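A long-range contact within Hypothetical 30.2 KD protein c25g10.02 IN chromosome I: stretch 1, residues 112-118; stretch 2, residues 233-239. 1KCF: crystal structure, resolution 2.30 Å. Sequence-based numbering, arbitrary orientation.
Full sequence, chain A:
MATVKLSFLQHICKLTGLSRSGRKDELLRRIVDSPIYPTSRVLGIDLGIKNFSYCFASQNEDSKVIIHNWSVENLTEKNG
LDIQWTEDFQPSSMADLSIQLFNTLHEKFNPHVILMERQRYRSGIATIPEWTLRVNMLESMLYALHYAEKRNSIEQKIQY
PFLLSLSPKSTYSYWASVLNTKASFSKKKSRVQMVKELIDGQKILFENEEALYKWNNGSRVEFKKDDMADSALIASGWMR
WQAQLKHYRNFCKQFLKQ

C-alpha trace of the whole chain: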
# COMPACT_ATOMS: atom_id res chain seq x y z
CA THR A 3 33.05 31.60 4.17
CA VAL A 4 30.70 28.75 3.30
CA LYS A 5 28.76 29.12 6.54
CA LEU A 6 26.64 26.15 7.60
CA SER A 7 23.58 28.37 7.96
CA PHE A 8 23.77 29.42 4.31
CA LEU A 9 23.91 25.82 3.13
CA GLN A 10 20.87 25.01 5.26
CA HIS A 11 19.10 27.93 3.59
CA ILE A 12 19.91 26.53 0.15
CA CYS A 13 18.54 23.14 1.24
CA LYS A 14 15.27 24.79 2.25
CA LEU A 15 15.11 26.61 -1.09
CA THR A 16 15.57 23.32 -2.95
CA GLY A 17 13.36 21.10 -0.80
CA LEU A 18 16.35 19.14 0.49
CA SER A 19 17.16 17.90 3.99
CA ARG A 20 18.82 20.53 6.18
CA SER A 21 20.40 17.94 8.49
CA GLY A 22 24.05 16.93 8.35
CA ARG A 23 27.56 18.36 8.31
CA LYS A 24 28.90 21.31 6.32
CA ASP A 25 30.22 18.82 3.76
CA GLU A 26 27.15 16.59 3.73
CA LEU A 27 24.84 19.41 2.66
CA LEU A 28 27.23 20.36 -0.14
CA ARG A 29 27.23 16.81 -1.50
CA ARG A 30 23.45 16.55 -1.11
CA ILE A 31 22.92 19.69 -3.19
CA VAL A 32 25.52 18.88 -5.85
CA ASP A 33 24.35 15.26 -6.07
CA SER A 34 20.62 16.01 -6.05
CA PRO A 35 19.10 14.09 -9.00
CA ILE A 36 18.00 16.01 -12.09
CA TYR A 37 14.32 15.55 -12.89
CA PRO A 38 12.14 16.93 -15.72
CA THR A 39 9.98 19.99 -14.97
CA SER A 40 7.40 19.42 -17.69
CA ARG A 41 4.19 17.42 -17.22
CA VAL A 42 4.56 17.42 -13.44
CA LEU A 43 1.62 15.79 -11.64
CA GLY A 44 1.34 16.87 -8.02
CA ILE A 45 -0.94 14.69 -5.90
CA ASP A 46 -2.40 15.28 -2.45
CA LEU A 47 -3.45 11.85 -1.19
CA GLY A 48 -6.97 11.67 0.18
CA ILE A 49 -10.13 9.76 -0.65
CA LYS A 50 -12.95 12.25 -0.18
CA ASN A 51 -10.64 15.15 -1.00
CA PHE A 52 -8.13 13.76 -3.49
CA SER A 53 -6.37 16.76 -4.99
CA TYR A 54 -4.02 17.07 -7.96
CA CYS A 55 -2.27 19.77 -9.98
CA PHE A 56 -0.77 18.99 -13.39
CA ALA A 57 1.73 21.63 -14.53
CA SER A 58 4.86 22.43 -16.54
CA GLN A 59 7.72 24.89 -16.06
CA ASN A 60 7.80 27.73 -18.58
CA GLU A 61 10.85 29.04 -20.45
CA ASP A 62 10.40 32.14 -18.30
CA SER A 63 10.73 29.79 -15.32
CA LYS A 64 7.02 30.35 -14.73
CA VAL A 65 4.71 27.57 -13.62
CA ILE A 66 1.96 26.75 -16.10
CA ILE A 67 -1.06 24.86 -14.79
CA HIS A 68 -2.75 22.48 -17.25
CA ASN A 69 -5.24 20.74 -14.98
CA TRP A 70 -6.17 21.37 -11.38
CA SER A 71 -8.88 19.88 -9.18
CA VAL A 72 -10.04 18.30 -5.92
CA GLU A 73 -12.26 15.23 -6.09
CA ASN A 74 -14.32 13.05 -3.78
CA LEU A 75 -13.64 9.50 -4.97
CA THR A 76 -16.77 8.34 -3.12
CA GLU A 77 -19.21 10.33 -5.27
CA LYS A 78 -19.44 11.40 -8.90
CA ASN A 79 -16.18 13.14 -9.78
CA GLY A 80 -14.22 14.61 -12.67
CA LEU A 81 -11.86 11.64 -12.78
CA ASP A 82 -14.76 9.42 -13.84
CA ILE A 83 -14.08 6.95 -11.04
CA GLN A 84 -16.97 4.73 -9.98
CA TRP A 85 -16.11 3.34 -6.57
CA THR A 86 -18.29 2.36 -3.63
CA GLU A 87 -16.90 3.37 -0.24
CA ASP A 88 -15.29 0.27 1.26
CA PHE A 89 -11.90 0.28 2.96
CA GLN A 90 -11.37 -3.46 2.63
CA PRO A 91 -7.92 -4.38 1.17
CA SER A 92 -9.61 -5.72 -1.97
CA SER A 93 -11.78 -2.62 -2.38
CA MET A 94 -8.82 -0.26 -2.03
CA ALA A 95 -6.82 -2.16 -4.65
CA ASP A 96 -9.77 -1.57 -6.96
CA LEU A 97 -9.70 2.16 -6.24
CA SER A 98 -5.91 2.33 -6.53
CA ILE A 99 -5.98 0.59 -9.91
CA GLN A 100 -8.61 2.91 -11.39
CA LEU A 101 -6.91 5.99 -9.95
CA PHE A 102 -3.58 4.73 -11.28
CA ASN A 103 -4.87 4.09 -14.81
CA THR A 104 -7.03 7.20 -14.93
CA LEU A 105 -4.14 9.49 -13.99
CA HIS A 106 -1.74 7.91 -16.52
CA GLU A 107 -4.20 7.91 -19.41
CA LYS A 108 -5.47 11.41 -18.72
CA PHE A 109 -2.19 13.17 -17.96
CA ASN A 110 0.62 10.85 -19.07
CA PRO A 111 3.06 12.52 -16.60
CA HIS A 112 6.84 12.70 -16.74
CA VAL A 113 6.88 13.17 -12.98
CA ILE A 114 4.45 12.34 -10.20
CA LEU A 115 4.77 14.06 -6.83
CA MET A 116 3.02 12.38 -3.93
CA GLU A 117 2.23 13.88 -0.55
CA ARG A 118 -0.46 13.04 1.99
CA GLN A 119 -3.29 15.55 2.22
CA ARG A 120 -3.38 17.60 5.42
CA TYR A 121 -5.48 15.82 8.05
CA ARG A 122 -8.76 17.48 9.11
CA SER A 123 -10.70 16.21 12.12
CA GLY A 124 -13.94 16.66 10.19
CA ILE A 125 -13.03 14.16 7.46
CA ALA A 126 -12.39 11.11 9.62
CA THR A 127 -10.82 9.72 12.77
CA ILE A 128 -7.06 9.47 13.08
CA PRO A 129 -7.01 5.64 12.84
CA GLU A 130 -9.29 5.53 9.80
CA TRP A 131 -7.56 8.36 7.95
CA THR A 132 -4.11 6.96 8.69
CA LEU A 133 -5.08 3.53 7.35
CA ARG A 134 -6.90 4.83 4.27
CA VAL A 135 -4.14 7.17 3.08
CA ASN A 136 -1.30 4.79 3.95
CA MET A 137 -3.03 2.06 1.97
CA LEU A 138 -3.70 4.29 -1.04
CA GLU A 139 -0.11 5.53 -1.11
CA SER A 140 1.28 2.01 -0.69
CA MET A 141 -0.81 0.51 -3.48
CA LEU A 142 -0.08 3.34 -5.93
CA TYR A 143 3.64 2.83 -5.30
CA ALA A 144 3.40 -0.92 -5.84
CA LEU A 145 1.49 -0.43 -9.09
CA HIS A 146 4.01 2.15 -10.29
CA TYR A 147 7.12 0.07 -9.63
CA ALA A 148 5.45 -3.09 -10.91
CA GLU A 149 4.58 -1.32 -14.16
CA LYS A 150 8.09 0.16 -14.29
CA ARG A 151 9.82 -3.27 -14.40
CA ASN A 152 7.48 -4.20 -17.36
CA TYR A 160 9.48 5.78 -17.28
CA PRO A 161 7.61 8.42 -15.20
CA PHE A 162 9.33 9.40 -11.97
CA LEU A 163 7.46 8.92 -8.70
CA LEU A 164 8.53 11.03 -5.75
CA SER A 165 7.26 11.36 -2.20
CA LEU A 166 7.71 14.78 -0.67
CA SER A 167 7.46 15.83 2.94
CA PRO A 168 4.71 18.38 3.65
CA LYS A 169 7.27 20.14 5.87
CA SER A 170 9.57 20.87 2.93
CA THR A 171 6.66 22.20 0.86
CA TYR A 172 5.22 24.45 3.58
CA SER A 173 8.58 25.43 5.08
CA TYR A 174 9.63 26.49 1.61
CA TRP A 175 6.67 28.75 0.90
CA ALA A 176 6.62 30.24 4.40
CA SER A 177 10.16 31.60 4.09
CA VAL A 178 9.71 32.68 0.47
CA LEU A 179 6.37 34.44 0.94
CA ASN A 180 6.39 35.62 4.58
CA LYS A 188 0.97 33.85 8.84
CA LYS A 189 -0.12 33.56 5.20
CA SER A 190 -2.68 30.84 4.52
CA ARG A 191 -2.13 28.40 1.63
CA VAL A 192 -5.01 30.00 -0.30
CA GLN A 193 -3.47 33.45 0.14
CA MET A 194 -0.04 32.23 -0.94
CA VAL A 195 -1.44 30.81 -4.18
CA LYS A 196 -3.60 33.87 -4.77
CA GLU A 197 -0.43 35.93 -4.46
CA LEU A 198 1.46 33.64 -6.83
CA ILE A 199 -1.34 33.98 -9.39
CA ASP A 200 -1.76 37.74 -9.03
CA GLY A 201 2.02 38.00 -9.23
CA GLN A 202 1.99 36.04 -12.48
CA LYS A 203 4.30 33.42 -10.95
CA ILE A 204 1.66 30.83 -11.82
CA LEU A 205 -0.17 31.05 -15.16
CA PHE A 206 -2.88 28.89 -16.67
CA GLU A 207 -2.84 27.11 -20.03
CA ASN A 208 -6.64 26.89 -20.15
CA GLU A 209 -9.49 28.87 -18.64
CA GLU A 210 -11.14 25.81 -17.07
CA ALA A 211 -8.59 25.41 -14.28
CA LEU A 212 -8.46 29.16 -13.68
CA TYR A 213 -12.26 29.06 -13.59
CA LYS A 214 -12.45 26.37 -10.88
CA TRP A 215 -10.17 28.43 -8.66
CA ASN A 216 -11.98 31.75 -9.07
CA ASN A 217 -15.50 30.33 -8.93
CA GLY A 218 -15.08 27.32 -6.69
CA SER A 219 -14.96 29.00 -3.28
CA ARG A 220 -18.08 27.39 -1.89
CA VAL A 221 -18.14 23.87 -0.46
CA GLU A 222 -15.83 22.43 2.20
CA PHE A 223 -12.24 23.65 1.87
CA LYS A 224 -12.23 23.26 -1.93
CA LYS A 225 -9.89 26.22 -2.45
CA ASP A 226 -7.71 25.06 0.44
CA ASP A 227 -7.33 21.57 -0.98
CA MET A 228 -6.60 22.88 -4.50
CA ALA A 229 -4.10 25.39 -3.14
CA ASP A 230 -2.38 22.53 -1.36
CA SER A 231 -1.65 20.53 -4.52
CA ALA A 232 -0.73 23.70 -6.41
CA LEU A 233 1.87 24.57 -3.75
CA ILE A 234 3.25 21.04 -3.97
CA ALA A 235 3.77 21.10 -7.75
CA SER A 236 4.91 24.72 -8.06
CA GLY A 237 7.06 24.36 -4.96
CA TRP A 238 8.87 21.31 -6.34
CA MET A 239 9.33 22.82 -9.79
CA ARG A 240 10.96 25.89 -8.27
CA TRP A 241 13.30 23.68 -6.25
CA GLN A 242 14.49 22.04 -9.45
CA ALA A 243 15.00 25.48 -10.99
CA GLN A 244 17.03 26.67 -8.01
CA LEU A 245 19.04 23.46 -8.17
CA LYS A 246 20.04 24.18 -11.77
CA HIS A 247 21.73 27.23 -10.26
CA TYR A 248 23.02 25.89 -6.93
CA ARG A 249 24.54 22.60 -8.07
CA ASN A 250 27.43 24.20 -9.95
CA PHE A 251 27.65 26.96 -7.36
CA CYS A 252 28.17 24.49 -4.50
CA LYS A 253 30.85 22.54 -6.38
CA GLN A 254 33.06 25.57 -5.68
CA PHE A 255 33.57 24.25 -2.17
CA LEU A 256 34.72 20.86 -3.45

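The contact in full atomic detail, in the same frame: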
# COMPACT_ATOMS: atom_id res chain seq x y z
N HIS A 112 5.42 12.99 -16.66
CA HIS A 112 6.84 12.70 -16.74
C HIS A 112 7.30 12.54 -15.30
O HIS A 112 8.26 11.84 -15.00
CB HIS A 112 7.61 13.86 -17.38
CG HIS A 112 7.37 14.02 -18.85
ND1 HIS A 112 7.02 12.96 -19.67
CD2 HIS A 112 7.47 15.10 -19.66
CE1 HIS A 112 6.91 13.39 -20.91
NE2 HIS A 112 7.18 14.68 -20.94
N VAL A 113 6.58 13.21 -14.40
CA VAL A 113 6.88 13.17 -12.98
C VAL A 113 5.60 13.18 -12.16
O VAL A 113 4.64 13.87 -12.50
CB VAL A 113 7.74 14.38 -12.55
CG1 VAL A 113 8.03 14.31 -11.05
CG2 VAL A 113 9.05 14.41 -13.34
N ILE A 114 5.59 12.40 -11.09
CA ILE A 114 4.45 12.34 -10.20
C ILE A 114 4.95 12.61 -8.80
O ILE A 114 5.81 11.89 -8.29
CB ILE A 114 3.76 10.96 -10.22
CG1 ILE A 114 3.19 10.69 -11.61
CG2 ILE A 114 2.64 10.92 -9.18
CD1 ILE A 114 2.65 9.29 -11.78
N LEU A 115 4.41 13.66 -8.19
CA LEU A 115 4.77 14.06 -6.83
C LEU A 115 3.65 13.63 -5.89
O LEU A 115 2.48 13.98 -6.09
CB LEU A 115 4.94 15.57 -6.77
CG LEU A 115 5.85 16.18 -7.84
CD1 LEU A 115 5.91 17.68 -7.63
CD2 LEU A 115 7.25 15.57 -7.77
N MET A 116 4.01 12.87 -4.87
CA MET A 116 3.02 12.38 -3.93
C MET A 116 3.25 12.88 -2.51
O MET A 116 4.36 12.83 -1.98
CB MET A 116 3.01 10.85 -3.95
CG MET A 116 1.69 10.22 -3.56
SD MET A 116 1.77 8.41 -3.72
CE MET A 116 1.50 8.23 -5.47
N GLU A 117 2.19 13.37 -1.90
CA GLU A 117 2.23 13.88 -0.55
C GLU A 117 0.87 13.57 0.05
O GLU A 117 -0.12 13.53 -0.67
CB GLU A 117 2.49 15.38 -0.59
CG GLU A 117 2.73 16.04 0.73
CD GLU A 117 3.34 17.42 0.57
OE1 GLU A 117 2.86 18.37 1.23
OE2 GLU A 117 4.31 17.56 -0.21
N ARG A 118 0.82 13.32 1.35
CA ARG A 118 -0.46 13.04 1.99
C ARG A 118 -1.19 14.36 2.18
O ARG A 118 -0.57 15.39 2.47
CB ARG A 118 -0.27 12.39 3.36
CG ARG A 118 0.16 10.94 3.33
CD ARG A 118 0.36 10.42 4.75
NE ARG A 118 0.70 9.00 4.79
CZ ARG A 118 1.83 8.48 4.31
NH1 ARG A 118 2.74 9.27 3.75
NH2 ARG A 118 2.04 7.18 4.37
N LEU A 233 0.64 24.20 -4.45
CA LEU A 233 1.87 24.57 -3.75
C LEU A 233 2.87 23.43 -3.80
O LEU A 233 4.08 23.66 -3.74
CB LEU A 233 1.58 24.95 -2.30
CG LEU A 233 0.82 26.25 -2.07
CD1 LEU A 233 0.34 26.31 -0.63
CD2 LEU A 233 1.73 27.44 -2.39
N ILE A 234 2.37 22.21 -3.89
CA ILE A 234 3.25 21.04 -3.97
C ILE A 234 3.98 21.06 -5.31
O ILE A 234 5.21 21.05 -5.36
CB ILE A 234 2.45 19.73 -3.84
CG1 ILE A 234 1.97 19.55 -2.39
CG2 ILE A 234 3.30 18.54 -4.26
CD1 ILE A 234 1.07 18.33 -2.19
N ALA A 235 3.21 21.10 -6.40
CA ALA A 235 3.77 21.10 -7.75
C ALA A 235 4.67 22.31 -8.01
O ALA A 235 5.83 22.14 -8.38
CB ALA A 235 2.65 21.08 -8.78
N SER A 236 4.13 23.51 -7.82
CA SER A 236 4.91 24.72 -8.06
C SER A 236 6.12 24.79 -7.14
O SER A 236 7.20 25.24 -7.55
CB SER A 236 4.05 25.97 -7.89
OG SER A 236 3.66 26.16 -6.55
N GLY A 237 5.96 24.33 -5.90
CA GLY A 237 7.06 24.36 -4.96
C GLY A 237 8.20 23.47 -5.44
O GLY A 237 9.36 23.86 -5.42
N TRP A 238 7.86 22.26 -5.87
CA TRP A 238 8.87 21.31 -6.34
C TRP A 238 9.55 21.77 -7.63
O TRP A 238 10.75 21.59 -7.82
CB TRP A 238 8.23 19.95 -6.57
CG TRP A 238 9.20 18.89 -6.98
CD1 TRP A 238 9.97 18.12 -6.16
CD2 TRP A 238 9.50 18.49 -8.31
NE1 TRP A 238 10.73 17.26 -6.90
CE2 TRP A 238 10.46 17.46 -8.24
CE3 TRP A 238 9.05 18.89 -9.58
CZ2 TRP A 238 10.99 16.83 -9.36
CZ3 TRP A 238 9.57 18.26 -10.71
CH2 TRP A 238 10.53 17.24 -10.59
N MET A 239 8.77 22.36 -8.53
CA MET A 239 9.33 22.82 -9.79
C MET A 239 10.32 23.95 -9.57
O MET A 239 11.32 24.05 -10.28
CB MET A 239 8.21 23.27 -10.73
CG MET A 239 7.38 22.12 -11.25
SD MET A 239 5.80 22.65 -11.95
CE MET A 239 6.37 23.73 -13.20

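A helix, 233-239, packs across a strand, 113-118, through apolar side chains; no hydrogen bond links the two. The contact buries 321 Å² in all. Strand alternation sets the pattern: Val-113, Leu-115 and Glu-117 point toward the helix, while Met-116 points away. On the helix, Ile-234 and Trp-238 lie one turn apart and both point toward the strand. The hydrogen bond from Trp-238 N to Ile-234 O (3.0 Å) belongs to this turn.

Leu-115 is the centre of the contact. Its m,t rotamer sends the two methyls to different parts of Trp-238. Leu-115 CD1 lies 3.4 Å from Trp-238 CB and 4.0 Å from Ala-235 CA. Leu-115 CD2 sits over one face of the Trp-238 indole, 3.7 Å from the centroid of the five-membered ring and 10° off its normal, a CH-pi contact. Trp-238 has chi1 t and chi2 85°, which turns that face to the leucine. The six-membered end of the indole reaches Val-113: Trp-238 CH2 lies 3.9 Å from Val-113 CG1.

Ile-234, also m,t, extends its CD1 to 3.6 Å from Glu-117 CB; the carboxylate also lies near this methyl. Glu-117 OE2 is hydrogen-bonded elsewhere in the structure. Ile-234 CG2 lies 4.2 Å from Leu-115 CB. Ala-235 meets Leu-115 mainly through its backbone; its CB points sideways.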